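Local coordinates for protein VIN1 (Oscarella pearsei, PDB 6BFI) that probably binds actin filaments and may take part in cell-cell adhesion, as a sponge homolog of vinculin, at residues Pro16-Val21 with Leu770-Thr775; Gly48-Asn53 with Asn117-Leu122. All coordinates share one frame; numbering follows the deposited sequence.

Contact 1 (Pro16-Val21 with Leu770-Thr775)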
loop_
_atom_site.group_PDB
_atom_site.type_symbol
_atom_site.label_atom_id
_atom_site.label_comp_id
_atom_site.label_asym_id
_atom_site.label_seq_id
_atom_site.Cartn_x
_atom_site.Cartn_y
_atom_site.Cartn_z
ATOM N N PRO A 16 4.353 14.280 -27.179
ATOM C CA PRO A 16 4.741 14.246 -28.599
ATOM C C PRO A 16 5.700 15.357 -28.992
ATOM O O PRO A 16 6.564 15.133 -29.848
ATOM C CB PRO A 16 3.400 14.368 -29.336
ATOM C CG PRO A 16 2.518 15.085 -28.381
ATOM C CD PRO A 16 2.920 14.598 -27.020
ATOM N N VAL A 17 5.580 16.543 -28.393
ATOM C CA VAL A 17 6.496 17.629 -28.725
ATOM C C VAL A 17 7.906 17.304 -28.248
ATOM O O VAL A 17 8.890 17.549 -28.957
ATOM C CB VAL A 17 5.989 18.960 -28.138
ATOM C CG1 VAL A 17 6.896 20.107 -28.558
ATOM C CG2 VAL A 17 4.555 19.221 -28.579
ATOM N N ALA A 18 8.029 16.750 -27.038
ATOM C CA ALA A 18 9.336 16.311 -26.562
ATOM C C ALA A 18 9.900 15.216 -27.456
ATOM O O ALA A 18 11.115 15.151 -27.685
ATOM C CB ALA A 18 9.237 15.828 -25.115
ATOM N N GLN A 19 9.028 14.349 -27.979
ATOM C CA GLN A 19 9.476 13.323 -28.913
ATOM C C GLN A 19 10.033 13.953 -30.190
ATOM O O GLN A 19 11.102 13.562 -30.676
ATOM C CB GLN A 19 8.317 12.373 -29.222
ATOM C CG GLN A 19 8.734 11.000 -29.719
ATOM C CD GLN A 19 8.944 10.960 -31.217
ATOM O OE1 GLN A 19 8.566 11.887 -31.934
ATOM N NE2 GLN A 19 9.549 9.882 -31.701
ATOM N N GLN A 20 9.324 14.947 -30.735
ATOM C CA GLN A 20 9.776 15.609 -31.957
ATOM C C GLN A 20 11.098 16.338 -31.741
ATOM O O GLN A 20 11.993 16.285 -32.593
ATOM C CB GLN A 20 8.708 16.585 -32.450
ATOM C CG GLN A 20 7.454 15.933 -33.002
ATOM C CD GLN A 20 6.414 16.950 -33.431
ATOM O OE1 GLN A 20 6.231 17.980 -32.781
ATOM N NE2 GLN A 20 5.733 16.670 -34.535
ATOM N N VAL A 21 11.229 17.038 -30.613
ATOM C CA VAL A 21 12.469 17.752 -30.312
ATOM C C VAL A 21 13.624 16.768 -30.168
ATOM O O VAL A 21 14.720 16.974 -30.711
ATOM C CB VAL A 21 12.287 18.609 -29.047
ATOM C CG1 VAL A 21 13.622 18.879 -28.387
ATOM C CG2 VAL A 21 11.582 19.909 -29.393
ATOM N N LEU A 770 10.280 9.462 -18.112
ATOM C CA LEU A 770 11.696 9.204 -18.351
ATOM C C LEU A 770 12.124 9.746 -19.707
ATOM O O LEU A 770 13.152 10.421 -19.822
ATOM C CB LEU A 770 11.987 7.704 -18.256
ATOM C CG LEU A 770 13.429 7.287 -18.560
ATOM C CD1 LEU A 770 14.384 7.800 -17.491
ATOM C CD2 LEU A 770 13.539 5.779 -18.699
ATOM N N LYS A 771 11.343 9.457 -20.751
ATOM C CA LYS A 771 11.693 9.957 -22.077
ATOM C C LYS A 771 11.652 11.479 -22.121
ATOM O O LYS A 771 12.557 12.116 -22.677
ATOM C CB LYS A 771 10.761 9.360 -23.130
ATOM C CG LYS A 771 10.930 7.861 -23.312
ATOM C CD LYS A 771 10.098 7.347 -24.471
ATOM C CE LYS A 771 8.616 7.553 -24.222
ATOM N NZ LYS A 771 7.802 7.044 -25.359
ATOM N N ILE A 772 10.620 12.083 -21.524
ATOM C CA ILE A 772 10.525 13.542 -21.530
ATOM C C ILE A 772 11.711 14.159 -20.794
ATOM O O ILE A 772 12.370 15.079 -21.297
ATOM C CB ILE A 772 9.184 13.996 -20.924
ATOM C CG1 ILE A 772 8.019 13.515 -21.792
ATOM C CG2 ILE A 772 9.155 15.508 -20.771
ATOM C CD1 ILE A 772 6.655 13.863 -21.237
ATOM N N LEU A 773 12.010 13.652 -19.596
ATOM C CA LEU A 773 13.050 14.257 -18.771
ATOM C C LEU A 773 14.437 14.033 -19.355
ATOM O O LEU A 773 15.316 14.891 -19.206
ATOM C CB LEU A 773 12.972 13.709 -17.347
ATOM C CG LEU A 773 11.715 14.101 -16.560
ATOM C CD1 LEU A 773 11.644 13.354 -15.231
ATOM C CD2 LEU A 773 11.656 15.600 -16.343
ATOM N N ALA A 774 14.660 12.890 -20.011
ATOM C CA ALA A 774 15.925 12.675 -20.701
ATOM C C ALA A 774 16.057 13.599 -21.904
ATOM O O ALA A 774 17.153 14.095 -22.195
ATOM C CB ALA A 774 16.049 11.217 -21.131
ATOM N N THR A 775 14.954 13.841 -22.621
ATOM C CA THR A 775 15.001 14.798 -23.724
ATOM C C THR A 775 15.298 16.204 -23.218
ATOM O O THR A 775 16.013 16.970 -23.876
ATOM C CB THR A 775 13.686 14.771 -24.505
ATOM O OG1 THR A 775 13.444 13.446 -24.988
ATOM C CG2 THR A 775 13.746 15.728 -25.688
#

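Contact 2 (Gly48-Asn53 with Asn117-Leu122)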
loop_
_atom_site.group_PDB
_atom_site.type_symbol
_atom_site.label_atom_id
_atom_site.label_comp_id
_atom_site.label_asym_id
_atom_site.label_seq_id
_atom_site.Cartn_x
_atom_site.Cartn_y
_atom_site.Cartn_z
ATOM N N GLY A 48 6.701 24.261 -34.281
ATOM C CA GLY A 48 6.283 25.652 -34.255
ATOM C C GLY A 48 4.786 25.829 -34.400
ATOM O O GLY A 48 4.212 26.767 -33.841
ATOM N N ILE A 49 4.131 24.940 -35.149
ATOM C CA ILE A 49 2.684 25.033 -35.299
ATOM C C ILE A 49 1.985 24.574 -34.024
ATOM O O ILE A 49 0.983 25.168 -33.604
ATOM C CB ILE A 49 2.221 24.240 -36.535
ATOM C CG1 ILE A 49 2.406 25.084 -37.798
ATOM C CG2 ILE A 49 0.771 23.796 -36.394
ATOM C CD1 ILE A 49 1.807 24.469 -39.045
ATOM N N ALA A 50 2.505 23.524 -33.380
ATOM C CA ALA A 50 1.961 23.130 -32.082
ATOM C C ALA A 50 2.098 24.258 -31.065
ATOM O O ALA A 50 1.154 24.554 -30.317
ATOM C CB ALA A 50 2.658 21.865 -31.579
ATOM N N VAL A 51 3.265 24.908 -31.035
ATOM C CA VAL A 51 3.468 26.047 -30.143
ATOM C C VAL A 51 2.488 27.165 -30.475
ATOM O O VAL A 51 1.868 27.752 -29.581
ATOM C CB VAL A 51 4.926 26.535 -30.221
ATOM C CG1 VAL A 51 5.083 27.867 -29.500
ATOM C CG2 VAL A 51 5.871 25.489 -29.639
ATOM N N THR A 52 2.326 27.466 -31.765
ATOM C CA THR A 52 1.449 28.561 -32.173
ATOM C C THR A 52 0.002 28.292 -31.777
ATOM O O THR A 52 -0.703 29.198 -31.320
ATOM C CB THR A 52 1.558 28.785 -33.683
ATOM O OG1 THR A 52 2.918 29.090 -34.020
ATOM C CG2 THR A 52 0.663 29.933 -34.127
ATOM N N ASN A 53 -0.456 27.049 -31.931
ATOM C CA ASN A 53 -1.848 26.741 -31.622
ATOM C C ASN A 53 -2.083 26.689 -30.117
ATOM O O ASN A 53 -3.152 27.088 -29.638
ATOM C CB ASN A 53 -2.256 25.429 -32.288
ATOM C CG ASN A 53 -2.301 25.544 -33.798
ATOM O OD1 ASN A 53 -2.719 26.564 -34.345
ATOM N ND2 ASN A 53 -1.858 24.497 -34.480
ATOM N N ASN A 117 9.860 23.323 -21.813
ATOM C CA ASN A 117 9.610 24.058 -20.576
ATOM C C ASN A 117 8.561 25.145 -20.784
ATOM O O ASN A 117 7.706 25.371 -19.918
ATOM C CB ASN A 117 10.913 24.659 -20.049
ATOM C CG ASN A 117 11.877 23.605 -19.535
ATOM O OD1 ASN A 117 11.467 22.513 -19.139
ATOM N ND2 ASN A 117 13.164 23.931 -19.531
ATOM N N GLY A 118 8.599 25.812 -21.939
ATOM C CA GLY A 118 7.659 26.888 -22.204
ATOM C C GLY A 118 6.227 26.407 -22.335
ATOM O O GLY A 118 5.306 27.022 -21.788
ATOM N N MET A 119 6.013 25.313 -23.071
ATOM C CA MET A 119 4.680 24.718 -23.118
ATOM C C MET A 119 4.226 24.299 -21.728
ATOM O O MET A 119 3.067 24.532 -21.345
ATOM C CB MET A 119 4.664 23.522 -24.071
ATOM C CG MET A 119 4.571 23.899 -25.542
ATOM S SD MET A 119 4.691 22.469 -26.638
ATOM C CE MET A 119 3.201 22.658 -27.615
ATOM N N SER A 120 5.133 23.699 -20.950
ATOM C CA SER A 120 4.795 23.313 -19.584
ATOM C C SER A 120 4.284 24.504 -18.781
ATOM O O SER A 120 3.235 24.423 -18.133
ATOM C CB SER A 120 6.005 22.690 -18.892
ATOM O OG SER A 120 5.729 22.480 -17.517
ATOM N N ASP A 121 5.013 25.623 -18.811
ATOM C CA ASP A 121 4.582 26.796 -18.055
ATOM C C ASP A 121 3.269 27.349 -18.595
ATOM O O ASP A 121 2.398 27.772 -17.819
ATOM C CB ASP A 121 5.670 27.869 -18.083
ATOM C CG ASP A 121 6.964 27.404 -17.449
ATOM O OD1 ASP A 121 6.913 26.516 -16.573
ATOM O OD2 ASP A 121 8.033 27.931 -17.823
ATOM N N LEU A 122 3.111 27.349 -19.923
ATOM C CA LEU A 122 1.882 27.844 -20.538
ATOM C C LEU A 122 0.664 27.099 -20.008
ATOM O O LEU A 122 -0.344 27.717 -19.642
ATOM C CB LEU A 122 1.968 27.715 -22.057
ATOM C CG LEU A 122 2.008 29.024 -22.843
ATOM C CD1 LEU A 122 1.844 28.757 -24.329
ATOM C CD2 LEU A 122 0.930 29.965 -22.343
#

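Contact 1 (Pro16-Val21 with Leu770-Thr775)
The carbonyl oxygen of Lys771 is gripped twice by Thr775, the residue whose methyl group meets Ala18 on the other helix. One bond is the helical one from Thr775 N to Lys771 O, at 3.0 Å; the other runs from Thr775 OG1 to the same Lys771 O and is shorter, 2.8 Å. The hydroxyl lies 32° out of the carbonyl plane, on the face opposite that used by the amide, so the two donors do not compete for one side. With OG1 turned back to its own helix beside the backbone N (chi1 -58°), CG2 stands anti to that nitrogen and faces helix 8-32. There it reaches the backbone: CG2 of Thr775 rests 3.4 Å from Ala18 O. The same CG2 also meets Val21 CG1, at 4.2 Å. A second apolar touch, Ala18 CB on Ile772 CG1, lies one turn back along both helices. Axes 9.4 Å apart, crossing at 46°, fit this economical interface, in which a methyl group is the whole side chain of Ala18. Replacing Thr775 by an alanine removes both the hydroxyl and CG2, which would probably open a small gap beside Ala18 O and Val21 CG1 and leave Lys771 O with the backbone bond as its remaining grip from this residue. All four touching residues are buried. Joining the N-terminal region to helices near the C terminus is consistent with the closed head-tail arrangement of vinculins. Around the contact, Val17, Ala18 and Val21 also lean on helix 102-145, Ala774 and Lys771 lie against helix 718-745, and Leu770 and Leu773 pack on helix 786-817.

Contact 2 (Gly48-Asn53 with Asn117-Leu122)
Residues 48-53 of helix 41-59 and 117-122 of helix 102-145 run in roughly the same direction, their nearest CA atoms, those of Val51 and Met119, 7.3 Å apart. Across that separation the contact is made by one long side chain, that of Met119. Its CG lies beside the backbone N and anti to the carbonyl carbon (chi1 -79°), and the chain then runs extended through chi2 before bending at chi3 (126°), which carries the terminal methyl to the facing helix. CE of Met119 ends 3.9 Å from Ala50 O, against backbone as much as side chain. It touches Ala50 CB at 4.1 Å as well, and Val51 CG2 is slightly farther from Met119 CE, at 4.4 Å. These are purely van der Waals contacts. Helix 68-97 packs on both segments, with Val81 against Val51 and Leu122. Met119 itself also touches Leu54 of helix 41-59 and Val13 of helix 8-32. The shared direction of the second and fourth helices, with helix 8-32 packing on Met119 and helix 68-97 on Val51 and Leu122, is what an up-and-down four-helix bundle gives, consistent with the helical-bundle architecture of the vinculin family.

From the N terminus the chain enters helix 8-32, whose 16-21 portion waits for its partner until helix 763-778, so contact 1 closes a loop of 748 residues. Contact 2 closes a far shorter one, 63 residues from helix 41-59 to helix 102-145, and it falls wholly within the larger loop, without crossing. The short closure joins the second and fourth helices of the N-terminal region; the long one ties that region to the C-terminal helices. Their centres are 14 Å apart, and the two meet directly: Val17 CG1 packs 3.8 Å from Met119 SD. Helix 8-32 thus touches helix 102-145 as well as helix 763-778, linking both contacts.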